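Local coordinates for UPF0311 protein CA_C3321 (Clostridium acetobutylicum ATCC 824, PDB 3G7G) that is of unknown function, a beta-barrel protein of the UPF0311 (DUF3237) family found here as an assembly of four chains, at residues Glu8-Thr20 against Glu148-Ser158. Residues are numbered along the deposited sequence; the frame is centred on the assembly and turned at random.
Sequences EMNYEEVFSITIT and ENVLLKFYKIS
I17 and L152 exchange two backbone hydrogen bonds, as do E12 with K156 and I19 with V150, joining strands 11-20 and 150-157 as antiparallel neighbours, their axes at 141°. These are the first and last strands of the eight-stranded barrel, so their pairing closes it. A beta bulge interrupts the register: V14 and F15 together stand opposite F154, whose O accepts from V14 N (2.9 Å) and whose N donates to F15 O.

Inside the barrel F15 and F154 form an offset stack, centroids 4.5 Å apart and planes only 15° from parallel. F15 CE1 lies over the F154 ring near its rim, 3.4 Å from F154 CD2. In F15, chi1 of 60° sets CG between backbone N and carbonyl carbon, bringing the ring over its partner. V14 CG2 abuts F154 CB (3.6 Å), and I17 CD1 reaches F154 CE2 obliquely. Farther along, I19 CD1 and L152 CD1 press tightly together at 3.3 Å. Y77 and I79 of strand 71-81 add to this apolar interior, where flat phenylalanine rings can stack and isoleucine and leucine pack beside them.

On the outer face Y11 CD1 touches Y155 CD1 at 3.5 Å, the rings side by side but nearly perpendicular. Tyrosine offers an apolar ring, on which M9 of a second subunit packs, plus a polar hydroxyl. Small, polar S16 suits its partly exposed place, OG against the aliphatic K153 CG.

On the F15 side, but at a more exposed end suited to charge, K156 bends at chi3, its NZ beside E12 OE1 in a weak salt bridge (3.4 Å). Closure thus rests on backbone bonds and the apolar interior, with charge pairing a modest addition.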
loop_
_atom_site.group_PDB
_atom_site.type_symbol
_atom_site.label_atom_id
_atom_site.label_comp_id
_atom_site.label_asym_id
_atom_site.label_seq_id
_atom_site.Cartn_x
_atom_site.Cartn_y
_atom_site.Cartn_z
ATOM N N GLU A 8 21.387 20.804 -0.884
ATOM C CA GLU A 8 20.187 20.609 -1.775
ATOM C C GLU A 8 20.014 19.115 -2.084
ATOM O O GLU A 8 20.621 18.243 -1.421
ATOM C CB GLU A 8 20.314 21.450 -3.061
ATOM C CG GLU A 8 21.393 20.960 -4.028
ATOM C CD GLU A 8 21.742 21.983 -5.105
ATOM O OE1 GLU A 8 20.813 22.536 -5.746
ATOM O OE2 GLU A 8 22.956 22.235 -5.320
ATOM N N MET A 9 19.168 18.819 -3.062
ATOM C CA MET A 9 18.919 17.453 -3.446
ATOM C C MET A 9 19.887 17.015 -4.543
ATOM O O MET A 9 19.902 17.575 -5.652
ATOM C CB MET A 9 17.489 17.285 -3.933
ATOM C CG MET A 9 17.195 15.874 -4.406
ATOM S SD MET A 9 15.456 15.635 -4.480
ATOM C CE MET A 9 15.191 15.514 -2.745
ATOM N N ASN A 10 20.675 15.994 -4.218
ATOM C CA ASN A 10 21.557 15.353 -5.165
ATOM C C ASN A 10 21.018 13.978 -5.540
ATOM O O ASN A 10 20.210 13.380 -4.812
ATOM C CB ASN A 10 22.952 15.279 -4.568
ATOM C CG ASN A 10 23.460 16.653 -4.141
ATOM O OD1 ASN A 10 23.633 17.553 -4.971
ATOM N ND2 ASN A 10 23.665 16.834 -2.847
ATOM N N TYR A 11 21.436 13.517 -6.710
ATOM C CA TYR A 11 20.936 12.284 -7.294
ATOM C C TYR A 11 21.911 11.767 -8.349
ATOM O O TYR A 11 22.761 12.503 -8.833
ATOM C CB TYR A 11 19.541 12.494 -7.917
ATOM C CG TYR A 11 19.518 13.507 -9.035
ATOM C CD1 TYR A 11 19.892 13.157 -10.323
ATOM C CD2 TYR A 11 19.150 14.828 -8.798
ATOM C CE1 TYR A 11 19.893 14.091 -11.356
ATOM C CE2 TYR A 11 19.149 15.770 -9.821
ATOM C CZ TYR A 11 19.523 15.397 -11.098
ATOM O OH TYR A 11 19.501 16.332 -12.122
ATOM N N GLU A 12 21.750 10.497 -8.692
ATOM C CA GLU A 12 22.610 9.779 -9.617
ATOM C C GLU A 12 21.694 9.050 -10.581
ATOM O O GLU A 12 20.811 8.325 -10.117
ATOM C CB GLU A 12 23.376 8.692 -8.851
ATOM C CG GLU A 12 24.837 8.912 -8.631
ATOM C CD GLU A 12 25.587 7.588 -8.398
ATOM O OE1 GLU A 12 24.968 6.629 -7.852
ATOM O OE2 GLU A 12 26.798 7.517 -8.772
ATOM N N GLU A 13 21.892 9.201 -11.889
ATOM C CA GLU A 13 21.246 8.290 -12.840
ATOM C C GLU A 13 21.850 6.904 -12.660
ATOM O O GLU A 13 23.054 6.757 -12.673
ATOM C CB GLU A 13 21.388 8.730 -14.307
ATOM C CG GLU A 13 20.330 8.024 -15.217
ATOM C CD GLU A 13 20.461 8.350 -16.708
ATOM O OE1 GLU A 13 20.694 9.539 -17.054
ATOM O OE2 GLU A 13 20.298 7.411 -17.541
ATOM N N VAL A 14 21.018 5.890 -12.491
ATOM C CA VAL A 14 21.530 4.556 -12.232
ATOM C C VAL A 14 21.433 3.655 -13.455
ATOM O O VAL A 14 22.373 2.933 -13.747
ATOM C CB VAL A 14 20.908 3.910 -10.966
ATOM C CG1 VAL A 14 21.377 4.671 -9.730
ATOM C CG2 VAL A 14 19.419 3.863 -11.031
ATOM N N PHE A 15 20.325 3.715 -14.180
ATOM C CA PHE A 15 20.152 2.957 -15.405
ATOM C C PHE A 15 18.878 3.429 -16.081
ATOM O O PHE A 15 18.132 4.239 -15.535
ATOM C CB PHE A 15 20.083 1.449 -15.134
ATOM C CG PHE A 15 18.925 1.042 -14.226
ATOM C CD1 PHE A 15 17.748 0.555 -14.757
ATOM C CD2 PHE A 15 19.044 1.133 -12.856
ATOM C CE1 PHE A 15 16.699 0.177 -13.944
ATOM C CE2 PHE A 15 17.992 0.758 -12.018
ATOM C CZ PHE A 15 16.822 0.272 -12.571
ATOM N N SER A 16 18.662 2.941 -17.287
ATOM C CA SER A 16 17.453 3.181 -18.057
ATOM C C SER A 16 16.863 1.860 -18.447
ATOM O O SER A 16 17.570 0.849 -18.535
ATOM C CB SER A 16 17.795 3.903 -19.353
ATOM O OG SER A 16 18.448 5.120 -19.072
ATOM N N ILE A 17 15.577 1.872 -18.744
ATOM C CA ILE A 17 14.948 0.720 -19.383
ATOM C C ILE A 17 14.141 1.241 -20.554
ATOM O O ILE A 17 13.403 2.201 -20.400
ATOM C CB ILE A 17 14.045 -0.075 -18.418
ATOM C CG1 ILE A 17 14.787 -0.386 -17.122
ATOM C CG2 ILE A 17 13.589 -1.378 -19.066
ATOM C CD1 ILE A 17 13.979 -1.178 -16.102
ATOM N N THR A 18 14.319 0.640 -21.734
ATOM C CA THR A 18 13.408 0.892 -22.844
ATOM C C THR A 18 12.494 -0.314 -22.963
ATOM O O THR A 18 12.964 -1.422 -23.167
ATOM C CB THR A 18 14.153 1.145 -24.145
ATOM O OG1 THR A 18 15.050 2.230 -23.944
ATOM C CG2 THR A 18 13.185 1.510 -25.263
ATOM N N ILE A 19 11.198 -0.081 -22.817
ATOM C CA ILE A 19 10.201 -1.128 -22.759
ATOM C C ILE A 19 9.269 -1.101 -23.967
ATOM O O ILE A 19 8.757 -0.053 -24.326
ATOM C CB ILE A 19 9.302 -0.941 -21.495
ATOM C CG1 ILE A 19 10.096 -1.214 -20.225
ATOM C CG2 ILE A 19 8.131 -1.870 -21.530
ATOM C CD1 ILE A 19 9.389 -0.770 -18.954
ATOM N N THR A 20 9.018 -2.271 -24.540
ATOM C CA THR A 20 7.986 -2.470 -25.531
ATOM C C THR A 20 6.765 -3.022 -24.805
ATOM O O THR A 20 6.850 -3.996 -24.070
ATOM C CB THR A 20 8.450 -3.467 -26.625
ATOM O OG1 THR A 20 9.675 -3.003 -27.215
ATOM C CG2 THR A 20 7.421 -3.638 -27.717
ATOM N N GLU A 148 6.458 4.185 -29.852
ATOM C CA GLU A 148 7.114 2.892 -30.070
ATOM C C GLU A 148 7.675 2.224 -28.797
ATOM O O GLU A 148 8.027 1.043 -28.834
ATOM C CB GLU A 148 8.227 3.025 -31.130
ATOM C CG GLU A 148 7.893 2.337 -32.477
ATOM C CD GLU A 148 8.514 3.043 -33.685
ATOM O OE1 GLU A 148 7.743 3.453 -34.586
ATOM O OE2 GLU A 148 9.760 3.189 -33.729
ATOM N N ASN A 149 7.748 2.966 -27.689
ATOM C CA ASN A 149 8.251 2.446 -26.418
ATOM C C ASN A 149 7.910 3.351 -25.242
ATOM O O ASN A 149 7.416 4.454 -25.442
ATOM C CB ASN A 149 9.766 2.325 -26.489
ATOM C CG ASN A 149 10.202 1.238 -27.417
ATOM O OD1 ASN A 149 9.781 0.080 -27.266
ATOM N ND2 ASN A 149 11.015 1.592 -28.417
ATOM N N VAL A 150 8.183 2.892 -24.016
ATOM C CA VAL A 150 8.351 3.828 -22.907
ATOM C C VAL A 150 9.811 3.792 -22.471
ATOM O O VAL A 150 10.397 2.727 -22.343
ATOM C CB VAL A 150 7.335 3.612 -21.753
ATOM C CG1 VAL A 150 7.281 2.176 -21.297
ATOM C CG2 VAL A 150 7.631 4.550 -20.570
ATOM N N LEU A 151 10.406 4.972 -22.337
ATOM C CA LEU A 151 11.784 5.137 -21.872
ATOM C C LEU A 151 11.707 5.517 -20.409
ATOM O O LEU A 151 11.063 6.501 -20.068
ATOM C CB LEU A 151 12.506 6.250 -22.651
ATOM C CG LEU A 151 13.954 6.569 -22.232
ATOM C CD1 LEU A 151 14.853 5.326 -22.365
ATOM C CD2 LEU A 151 14.579 7.777 -23.020
ATOM N N LEU A 152 12.339 4.725 -19.551
ATOM C CA LEU A 152 12.410 5.009 -18.127
ATOM C C LEU A 152 13.837 5.280 -17.750
ATOM O O LEU A 152 14.696 4.486 -18.063
ATOM C CB LEU A 152 11.918 3.812 -17.331
ATOM C CG LEU A 152 10.545 3.281 -17.715
ATOM C CD1 LEU A 152 10.400 1.852 -17.187
ATOM C CD2 LEU A 152 9.483 4.231 -17.181
ATOM N N LYS A 153 14.093 6.410 -17.115
ATOM C CA LYS A 153 15.398 6.732 -16.550
ATOM C C LYS A 153 15.286 6.752 -15.031
ATOM O O LYS A 153 14.435 7.454 -14.485
ATOM C CB LYS A 153 15.888 8.090 -17.048
ATOM C CG LYS A 153 16.564 8.014 -18.390
ATOM C CD LYS A 153 16.507 9.344 -19.187
ATOM C CE LYS A 153 17.639 9.379 -20.236
ATOM N NZ LYS A 153 17.388 10.255 -21.430
ATOM N N PHE A 154 16.142 5.985 -14.361
ATOM C CA PHE A 154 16.019 5.749 -12.937
ATOM C C PHE A 154 17.084 6.564 -12.218
ATOM O O PHE A 154 18.244 6.576 -12.629
ATOM C CB PHE A 154 16.190 4.272 -12.619
ATOM C CG PHE A 154 14.994 3.434 -12.933
ATOM C CD1 PHE A 154 14.116 3.060 -11.929
ATOM C CD2 PHE A 154 14.759 2.994 -14.220
ATOM C CE1 PHE A 154 12.988 2.267 -12.227
ATOM C CE2 PHE A 154 13.678 2.211 -14.516
ATOM C CZ PHE A 154 12.782 1.844 -13.516
ATOM N N TYR A 155 16.679 7.256 -11.148
ATOM C CA TYR A 155 17.588 8.118 -10.392
ATOM C C TYR A 155 17.604 7.751 -8.924
ATOM O O TYR A 155 16.568 7.630 -8.284
ATOM C CB TYR A 155 17.183 9.568 -10.539
ATOM C CG TYR A 155 17.293 10.102 -11.944
ATOM C CD1 TYR A 155 18.469 10.666 -12.398
ATOM C CD2 TYR A 155 16.221 10.047 -12.799
ATOM C CE1 TYR A 155 18.566 11.172 -13.693
ATOM C CE2 TYR A 155 16.298 10.532 -14.067
ATOM C CZ TYR A 155 17.459 11.104 -14.511
ATOM O OH TYR A 155 17.505 11.581 -15.794
ATOM N N LYS A 156 18.796 7.547 -8.391
ATOM C CA LYS A 156 18.955 7.307 -6.981
ATOM C C LYS A 156 19.068 8.650 -6.294
ATOM O O LYS A 156 19.863 9.481 -6.699
ATOM C CB LYS A 156 20.216 6.481 -6.762
ATOM C CG LYS A 156 20.433 6.005 -5.367
ATOM C CD LYS A 156 21.946 5.896 -5.098
ATOM C CE LYS A 156 22.511 7.305 -4.796
ATOM N NZ LYS A 156 24.000 7.357 -4.718
ATOM N N ILE A 157 18.263 8.876 -5.263
ATOM C CA ILE A 157 18.350 10.106 -4.477
ATOM C C ILE A 157 19.439 9.880 -3.439
ATOM O O ILE A 157 19.401 8.912 -2.661
ATOM C CB ILE A 157 16.996 10.470 -3.802
ATOM C CG1 ILE A 157 15.899 10.679 -4.862
ATOM C CG2 ILE A 157 17.119 11.657 -2.828
ATOM C CD1 ILE A 157 16.154 11.764 -5.852
ATOM N N SER A 158 20.412 10.790 -3.462
ATOM C CA SER A 158 21.519 10.782 -2.531
ATOM C C SER A 158 21.145 11.556 -1.270
ATOM O O SER A 158 21.698 11.255 -0.198
ATOM C CB SER A 158 22.763 11.422 -3.163
ATOM O OG SER A 158 22.904 11.040 -4.523
#